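Local coordinates for DUF411 domain-containing protein (Pseudomonas aeruginosa, PDB 6WIS) that binds copper as a cysteine-bridged tetranuclear cluster and probably serves in bacterial copper resistance, at residues Met51-Glu65 and Leu76-Met90. Numbering follows the deposited sequence.
Sequences MGSCHTGVIDGKFVE and LRERADLVGAAVPGM. With CU (copper (II) ion), chain C; CU (copper (II) ion), chain D; CU (copper (II) ion), chain F; ZN (zinc ion), chain N.
Phe63 lays its ring flat on Gly84, where strands 62-65 and 84-86 run parallel in a beta-alpha-beta unit in which helix 70-77 links the two strands. Phe63 CG sits between its own backbone N and carbonyl carbon (chi1 67°), which swings the ring across to the neighbouring strand. Gly84, with no side chain, brings its CA to 3.6 Å from the centroid of the Phe63 ring, almost on the ring normal, a CH-pi contact. Further along the same sheet face, Glu65 CB meets Ala86 CB at 3.6 Å. On the other face, Val64 CG2 packs obliquely against Leu76 CD2 of the helix. Backbone bonds from Phe63 N to Val83 O through Val87 N to Glu65 O join the strands.

Lys62 stretches its extended chain alongside the loop after the helix. Lys62 NZ bonds Leu82 O at 2.8 Å, in the carbonyl plane. A second bond from Lys62 NZ goes to Leu76 O. Lys62 NZ and Arg79 N reach Leu76 O from opposite faces of that carbonyl. At the hairpin turn, Arg77 grips Asp60 side-on: NE and NH2 both bond OD2. The carboxylate and guanidinium planes are 50° apart.

At the other end, the strands lead to the copper cluster. Cys54 SG bridges two copper ions, His55 ND1 binds one of these, and the SE atom of Met90, a selenomethionine, binds a third copper ion together with Cys15 and Met97. Glu65 OE2 accepts a hydrogen bond from Ser53 N with its anti lone pair. Gly89 N gives a nearly straight bond (178°) to Gly52 O, 3.0 Å away.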
HETATM    1  N   MSE A  51       9.101   2.459   7.201  1.00 41.02           N
HETATM    2  CA  MSE A  51       7.944   1.648   6.788  1.00 37.92           C
HETATM    3  C   MSE A  51       7.654   1.983   5.329  1.00 32.74           C
HETATM    4  O   MSE A  51       6.658   1.534   4.842  1.00 29.80           O
HETATM    5  CB  MSE A  51       6.747   1.958   7.675  1.00 37.20           C
HETATM    6  CG  MSE A  51       6.326   0.778   8.496  1.00 53.77           C
HETATM    7 SE   MSE A  51       4.856   1.145   9.691  0.62 54.17          SE
HETATM    8  CE  MSE A  51       5.433   0.484  11.418  1.00 34.95           C
ATOM      9  N   GLY A  52       8.537   2.752   4.698  1.00 30.23           N
ATOM     10  CA  GLY A  52       8.330   3.151   3.322  1.00 27.82           C
ATOM     11  C   GLY A  52       8.495   2.002   2.345  1.00 28.76           C
ATOM     12  O   GLY A  52       9.111   0.971   2.614  1.00 30.14           O
ATOM     13  N   SER A  53       7.941   2.202   1.157  1.00 27.79           N
ATOM     14  CA  SER A  53       7.993   1.199   0.112  1.00 25.68           C
ATOM     15  C   SER A  53       8.188   1.960  -1.188  1.00 26.90           C
ATOM     16  O   SER A  53       8.630   3.115  -1.182  1.00 27.76           O
ATOM     17  CB  SER A  53       6.728   0.321   0.167  1.00 26.83           C
ATOM     18  OG  SER A  53       6.791  -0.771  -0.728  1.00 25.40           O
ATOM     19  N   CYS A  54       7.841   1.323  -2.311  1.00 24.12           N
ATOM     20  CA  CYS A  54       8.079   1.869  -3.647  1.00 23.74           C
ATOM     21  C   CYS A  54       6.924   2.725  -4.178  1.00 26.50           C
ATOM     22  O   CYS A  54       7.066   3.373  -5.229  1.00 20.46           O
ATOM     23  CB  CYS A  54       8.333   0.698  -4.607  1.00 25.58           C
ATOM     24  SG  CYS A  54       7.060  -0.598  -4.357  1.00 27.53           S
ATOM     25  N   HIS A  55       5.771   2.711  -3.517  1.00 22.14           N
ATOM     26  CA  HIS A  55       4.654   3.541  -3.957  1.00 21.27           C
ATOM     27  C   HIS A  55       3.774   3.850  -2.750  1.00 23.48           C
ATOM     28  O   HIS A  55       3.830   3.157  -1.738  1.00 22.65           O
ATOM     29  CB  HIS A  55       3.832   2.842  -5.054  1.00 22.50           C
ATOM     30  CG  HIS A  55       3.133   1.596  -4.585  1.00 20.96           C
ATOM     31  ND1 HIS A  55       3.533   0.328  -4.953  1.00 23.70           N
ATOM     32  CD2 HIS A  55       2.068   1.425  -3.761  1.00 22.57           C
ATOM     33  CE1 HIS A  55       2.746  -0.571  -4.385  1.00 23.22           C
ATOM     34  NE2 HIS A  55       1.860   0.067  -3.638  1.00 23.54           N
ATOM     35  N   THR A  56       2.941   4.881  -2.875  1.00 21.84           N
ATOM     36  CA  THR A  56       2.034   5.288  -1.803  1.00 21.13           C
ATOM     37  C   THR A  56       0.665   5.546  -2.420  1.00 22.74           C
ATOM     38  O   THR A  56       0.546   6.400  -3.302  1.00 24.37           O
ATOM     39  CB  THR A  56       2.524   6.547  -1.081  1.00 27.01           C
ATOM     40  OG1 THR A  56       3.872   6.352  -0.609  1.00 28.48           O
ATOM     41  CG2 THR A  56       1.612   6.848   0.114  1.00 26.09           C
ATOM     42  N   GLY A  57      -0.354   4.781  -1.992  1.00 21.96           N
ATOM     43  CA  GLY A  57      -1.723   5.015  -2.418  1.00 23.23           C
ATOM     44  C   GLY A  57      -2.493   5.818  -1.377  1.00 26.81           C
ATOM     45  O   GLY A  57      -2.103   5.859  -0.211  1.00 21.95           O
ATOM     46  N   VAL A  58      -3.572   6.481  -1.808  1.00 23.57           N
ATOM     47  CA  VAL A  58      -4.441   7.233  -0.896  1.00 25.09           C
ATOM     48  C   VAL A  58      -5.877   6.857  -1.205  1.00 28.16           C
ATOM     49  O   VAL A  58      -6.327   6.992  -2.352  1.00 27.66           O
ATOM     50  CB  VAL A  58      -4.264   8.762  -1.003  1.00 29.81           C
ATOM     51  CG1 VAL A  58      -5.071   9.456   0.123  1.00 28.95           C
ATOM     52  CG2 VAL A  58      -2.782   9.150  -0.885  1.00 30.23           C
ATOM     53  N   ILE A  59      -6.603   6.384  -0.196  1.00 28.66           N
ATOM     54  CA  ILE A  59      -7.997   6.012  -0.412  1.00 33.75           C
ATOM     55  C   ILE A  59      -8.794   6.551   0.762  1.00 34.22           C
ATOM     56  O   ILE A  59      -8.463   6.266   1.918  1.00 31.23           O
ATOM     57  CB  ILE A  59      -8.213   4.490  -0.579  1.00 30.19           C
ATOM     58  CG1 ILE A  59      -9.716   4.177  -0.721  1.00 34.27           C
ATOM     59  CG2 ILE A  59      -7.583   3.672   0.585  1.00 24.61           C
ATOM     60  CD1 ILE A  59     -10.002   2.859  -1.477  1.00 30.25           C
ATOM     61  N   ASP A  60      -9.800   7.376   0.466  1.00 38.08           N
ATOM     62  CA  ASP A  60     -10.717   7.908   1.473  1.00 39.77           C
ATOM     63  C   ASP A  60      -9.951   8.468   2.667  1.00 44.56           C
ATOM     64  O   ASP A  60     -10.331   8.280   3.825  1.00 43.53           O
ATOM     65  CB  ASP A  60     -11.733   6.839   1.896  1.00 42.32           C
ATOM     66  CG  ASP A  60     -12.647   6.406   0.733  1.00 53.43           C
ATOM     67  OD1 ASP A  60     -13.223   7.276   0.026  1.00 55.40           O
ATOM     68  OD2 ASP A  60     -12.778   5.184   0.511  1.00 58.14           O
ATOM     69  N   GLY A  61      -8.824   9.125   2.375  1.00 41.05           N
ATOM     70  CA  GLY A  61      -8.038   9.799   3.371  1.00 34.75           C
ATOM     71  C   GLY A  61      -6.934   8.993   4.025  1.00 42.18           C
ATOM     72  O   GLY A  61      -6.104   9.582   4.728  1.00 42.37           O
ATOM     73  N   LYS A  62      -6.883   7.676   3.825  1.00 37.55           N
ATOM     74  CA  LYS A  62      -5.900   6.829   4.494  1.00 31.95           C
ATOM     75  C   LYS A  62      -4.823   6.400   3.502  1.00 32.62           C
ATOM     76  O   LYS A  62      -5.094   6.251   2.303  1.00 29.04           O
ATOM     77  CB  LYS A  62      -6.581   5.603   5.094  1.00 32.22           C
ATOM     78  CG  LYS A  62      -7.830   5.948   5.920  1.00 32.83           C
ATOM     79  CD  LYS A  62      -8.378   4.717   6.621  1.00 33.09           C
ATOM     80  CE  LYS A  62      -9.545   5.103   7.556  1.00 27.87           C
ATOM     81  NZ  LYS A  62      -9.894   3.905   8.352  1.00 36.11           N
ATOM     82  N   PHE A  63      -3.596   6.212   3.995  1.00 29.27           N
ATOM     83  CA  PHE A  63      -2.497   5.840   3.102  1.00 29.38           C
ATOM     84  C   PHE A  63      -2.361   4.321   2.998  1.00 27.48           C
ATOM     85  O   PHE A  63      -2.685   3.576   3.923  1.00 25.76           O
ATOM     86  CB  PHE A  63      -1.155   6.466   3.534  1.00 25.71           C
ATOM     87  CG  PHE A  63      -0.593   5.957   4.853  1.00 26.94           C
ATOM     88  CD1 PHE A  63       0.042   4.724   4.936  1.00 24.38           C
ATOM     89  CD2 PHE A  63      -0.629   6.766   5.984  1.00 28.41           C
ATOM     90  CE1 PHE A  63       0.567   4.285   6.126  1.00 30.54           C
ATOM     91  CE2 PHE A  63      -0.093   6.342   7.174  1.00 29.82           C
ATOM     92  CZ  PHE A  63       0.505   5.105   7.253  1.00 28.64           C
ATOM     93  N   VAL A  64      -1.864   3.877   1.848  1.00 26.88           N
ATOM     94  CA  VAL A  64      -1.666   2.463   1.528  1.00 20.73           C
ATOM     95  C   VAL A  64      -0.231   2.399   1.028  1.00 24.71           C
ATOM     96  O   VAL A  64       0.054   2.832  -0.090  1.00 23.69           O
ATOM     97  CB  VAL A  64      -2.646   1.956   0.460  1.00 23.57           C
ATOM     98  CG1 VAL A  64      -2.349   0.487   0.102  1.00 19.87           C
ATOM     99  CG2 VAL A  64      -4.144   2.135   0.934  1.00 21.70           C
ATOM    100  N   GLU A  65       0.685   1.948   1.873  1.00 26.26           N
ATOM    101  CA  GLU A  65       2.110   2.003   1.575  1.00 24.63           C
ATOM    102  C   GLU A  65       2.556   0.640   1.067  1.00 24.06           C
ATOM    103  O   GLU A  65       2.468  -0.355   1.791  1.00 22.74           O
ATOM    104  CB  GLU A  65       2.909   2.411   2.815  1.00 25.38           C
ATOM    105  CG  GLU A  65       4.406   2.582   2.565  1.00 22.38           C
ATOM    106  CD  GLU A  65       4.724   3.789   1.683  1.00 30.98           C
ATOM    107  OE1 GLU A  65       3.798   4.600   1.476  1.00 31.71           O
ATOM    108  OE2 GLU A  65       5.888   3.933   1.199  1.00 26.44           O
ATOM    109  N   LEU A  76      -8.660  -2.052   5.987  1.00 30.20           N
ATOM    110  CA  LEU A  76      -8.200  -0.726   6.378  1.00 33.28           C
ATOM    111  C   LEU A  76      -9.341   0.282   6.348  1.00 31.40           C
ATOM    112  O   LEU A  76      -9.515   1.066   7.291  1.00 33.04           O
ATOM    113  CB  LEU A  76      -7.060  -0.280   5.453  1.00 27.76           C
ATOM    114  CG  LEU A  76      -6.594   1.170   5.566  1.00 27.48           C
ATOM    115  CD1 LEU A  76      -6.004   1.428   6.967  1.00 25.77           C
ATOM    116  CD2 LEU A  76      -5.553   1.492   4.465  1.00 24.95           C
ATOM    117  N   ARG A  77     -10.141   0.255   5.282  1.00 32.12           N
ATOM    118  CA  ARG A  77     -11.217   1.223   5.110  1.00 35.99           C
ATOM    119  C   ARG A  77     -12.238   1.155   6.233  1.00 40.27           C
ATOM    120  O   ARG A  77     -12.821   2.182   6.597  1.00 40.00           O
ATOM    121  CB  ARG A  77     -11.922   1.002   3.777  1.00 34.27           C
ATOM    122  CG  ARG A  77     -11.087   1.391   2.596  1.00 32.59           C
ATOM    123  CD  ARG A  77     -11.858   1.332   1.292  1.00 35.63           C
ATOM    124  NE  ARG A  77     -12.804   2.433   1.137  1.00 36.75           N
ATOM    125  CZ  ARG A  77     -14.125   2.272   1.093  1.00 42.18           C
ATOM    126  NH1 ARG A  77     -14.644   1.062   1.213  1.00 41.68           N
ATOM    127  NH2 ARG A  77     -14.919   3.315   0.937  1.00 39.44           N
ATOM    128  N   GLU A  78     -12.467  -0.026   6.799  1.00 36.75           N
ATOM    129  CA  GLU A  78     -13.527  -0.164   7.783  1.00 44.10           C
ATOM    130  C   GLU A  78     -13.040  -0.091   9.228  1.00 46.05           C
ATOM    131  O   GLU A  78     -13.849  -0.255  10.138  1.00 46.82           O
ATOM    132  CB  GLU A  78     -14.304  -1.454   7.535  1.00 41.05           C
ATOM    133  CG  GLU A  78     -13.627  -2.742   7.901  1.00 47.65           C
ATOM    134  CD  GLU A  78     -14.274  -3.916   7.180  1.00 54.16           C
ATOM    135  OE1 GLU A  78     -15.015  -3.662   6.200  1.00 55.55           O
ATOM    136  OE2 GLU A  78     -14.045  -5.078   7.583  1.00 61.41           O
ATOM    137  N   ARG A  79     -11.766   0.200   9.469  1.00 38.25           N
ATOM    138  CA  ARG A  79     -11.252   0.331  10.829  1.00 37.60           C
ATOM    139  C   ARG A  79     -11.082   1.820  11.119  1.00 47.54           C
ATOM    140  O   ARG A  79     -10.117   2.452  10.670  1.00 38.34           O
ATOM    141  CB  ARG A  79      -9.950  -0.448  11.004  1.00 40.14           C
ATOM    142  CG  ARG A  79     -10.123  -1.965  10.956  1.00 41.86           C
ATOM    143  CD  ARG A  79     -10.227  -2.552  12.371  1.00 44.61           C
ATOM    144  NE  ARG A  79      -9.212  -1.968  13.236  1.00 37.36           N
ATOM    145  CZ  ARG A  79      -8.036  -2.531  13.509  1.00 48.66           C
ATOM    146  NH1 ARG A  79      -7.728  -3.723  13.004  1.00 40.51           N
ATOM    147  NH2 ARG A  79      -7.167  -1.901  14.293  1.00 43.51           N
ATOM    148  N   ALA A  80     -12.038   2.379  11.875  1.00 47.51           N
ATOM    149  CA  ALA A  80     -12.027   3.809  12.163  1.00 41.97           C
ATOM    150  C   ALA A  80     -10.807   4.236  12.968  1.00 37.03           C
ATOM    151  O   ALA A  80     -10.450   5.419  12.947  1.00 42.94           O
ATOM    152  CB  ALA A  80     -13.301   4.204  12.907  1.00 49.71           C
ATOM    153  N   ASP A  81     -10.153   3.310  13.665  1.00 35.26           N
ATOM    154  CA  ASP A  81      -8.957   3.665  14.424  1.00 42.24           C
ATOM    155  C   ASP A  81      -7.683   3.752  13.572  1.00 40.21           C
ATOM    156  O   ASP A  81      -6.654   4.210  14.087  1.00 39.56           O
ATOM    157  CB  ASP A  81      -8.736   2.653  15.557  1.00 34.81           C
ATOM    158  CG  ASP A  81      -8.662   1.229  15.048  1.00 43.76           C
ATOM    159  OD1 ASP A  81      -9.531   0.847  14.234  1.00 45.79           O
ATOM    160  OD2 ASP A  81      -7.739   0.491  15.450  1.00 46.44           O
ATOM    161  N   LEU A  82      -7.711   3.338  12.303  1.00 39.91           N
ATOM    162  CA  LEU A  82      -6.506   3.270  11.475  1.00 39.44           C
ATOM    163  C   LEU A  82      -6.504   4.366  10.418  1.00 35.21           C
ATOM    164  O   LEU A  82      -7.511   4.605   9.742  1.00 34.62           O
ATOM    165  CB  LEU A  82      -6.363   1.907  10.784  1.00 36.75           C
ATOM    166  CG  LEU A  82      -6.241   0.672  11.675  1.00 37.12           C
ATOM    167  CD1 LEU A  82      -6.095  -0.576  10.825  1.00 36.10           C
ATOM    168  CD2 LEU A  82      -5.080   0.805  12.652  1.00 32.25           C
ATOM    169  N   VAL A  83      -5.345   5.003  10.266  1.00 32.97           N
ATOM    170  CA  VAL A  83      -5.127   6.041   9.267  1.00 37.36           C
ATOM    171  C   VAL A  83      -4.314   5.542   8.066  1.00 34.57           C
ATOM    172  O   VAL A  83      -4.101   6.304   7.114  1.00 26.58           O
ATOM    173  CB  VAL A  83      -4.429   7.246   9.926  1.00 40.28           C
ATOM    174  CG1 VAL A  83      -2.968   6.923  10.162  1.00 37.08           C
ATOM    175  CG2 VAL A  83      -4.607   8.529   9.095  1.00 50.00           C
ATOM    176  N   GLY A  84      -3.847   4.297   8.088  1.00 32.54           N
ATOM    177  CA  GLY A  84      -3.048   3.777   6.992  1.00 30.10           C
ATOM    178  C   GLY A  84      -2.624   2.352   7.278  1.00 27.21           C
ATOM    179  O   GLY A  84      -2.737   1.859   8.404  1.00 27.58           O
ATOM    180  N   ALA A  85      -2.182   1.679   6.213  1.00 24.72           N
ATOM    181  CA  ALA A  85      -1.577   0.357   6.331  1.00 27.36           C
ATOM    182  C   ALA A  85      -0.385   0.299   5.389  1.00 25.38           C
ATOM    183  O   ALA A  85      -0.400   0.921   4.325  1.00 23.15           O
ATOM    184  CB  ALA A  85      -2.556  -0.760   6.006  1.00 24.78           C
ATOM    185  N   ALA A  86       0.655  -0.424   5.806  1.00 23.15           N
ATOM    186  CA  ALA A  86       1.916  -0.500   5.077  1.00 28.76           C
ATOM    187  C   ALA A  86       2.371  -1.945   4.974  1.00 24.45           C
ATOM    188  O   ALA A  86       2.246  -2.719   5.942  1.00 24.96           O
ATOM    189  CB  ALA A  86       3.049   0.317   5.776  1.00 21.79           C
ATOM    190  N   VAL A  87       2.899  -2.298   3.803  1.00 24.15           N
ATOM    191  CA  VAL A  87       3.819  -3.426   3.652  1.00 24.90           C
ATOM    192  C   VAL A  87       5.191  -2.831   3.347  1.00 25.45           C
ATOM    193  O   VAL A  87       5.456  -2.438   2.202  1.00 25.60           O
ATOM    194  CB  VAL A  87       3.390  -4.401   2.549  1.00 26.23           C
ATOM    195  CG1 VAL A  87       4.467  -5.481   2.382  1.00 24.83           C
ATOM    196  CG2 VAL A  87       2.006  -5.010   2.853  1.00 20.99           C
ATOM    197  N   PRO A  88       6.072  -2.699   4.334  1.00 23.05           N
ATOM    198  CA  PRO A  88       7.353  -2.020   4.087  1.00 24.89           C
ATOM    199  C   PRO A  88       8.205  -2.773   3.072  1.00 25.29           C
ATOM    200  O   PRO A  88       8.101  -3.993   2.923  1.00 25.83           O
ATOM    201  CB  PRO A  88       8.017  -2.006   5.468  1.00 25.47           C
ATOM    202  CG  PRO A  88       6.882  -2.134   6.431  1.00 30.31           C
ATOM    203  CD  PRO A  88       5.878  -3.028   5.754  1.00 23.62           C
ATOM    204  N   GLY A  89       9.049  -2.033   2.363  1.00 26.68           N
ATOM    205  CA  GLY A  89       9.930  -2.720   1.436  1.00 25.18           C
ATOM    206  C   GLY A  89       9.178  -3.292   0.245  1.00 30.12           C
ATOM    207  O   GLY A  89       8.140  -2.771  -0.196  1.00 29.48           O
HETATM  208  N   MSE A  90       9.709  -4.387  -0.290  1.00 25.76           N
HETATM  209  CA  MSE A  90       9.062  -5.049  -1.414  1.00 28.11           C
HETATM  210  C   MSE A  90       9.242  -6.544  -1.294  1.00 30.57           C
HETATM  211  O   MSE A  90      10.083  -7.119  -1.984  1.00 30.88           O
HETATM  212  CB  MSE A  90       9.628  -4.563  -2.760  1.00 29.83           C
HETATM  213  CG  MSE A  90       9.538  -3.070  -3.035  1.00 28.08           C
HETATM  214 SE   MSE A  90      10.309  -2.553  -4.789  0.75 32.91          SE
HETATM  215  CE  MSE A  90      12.146  -3.186  -4.528  1.00 30.19           C
TER
HETATM  216 CU    CU C 201       5.538   0.199  -5.821  1.00 23.20          CU
HETATM  217 CU    CU D 202       6.916  -2.296  -5.889  1.00 26.31          CU
HETATM  218 CU    CU F 204       9.390  -4.101  -6.403  1.00 31.97          CU
HETATM  219 ZN    ZN N 212     -15.498  -6.240   6.430  1.00 84.81          ZN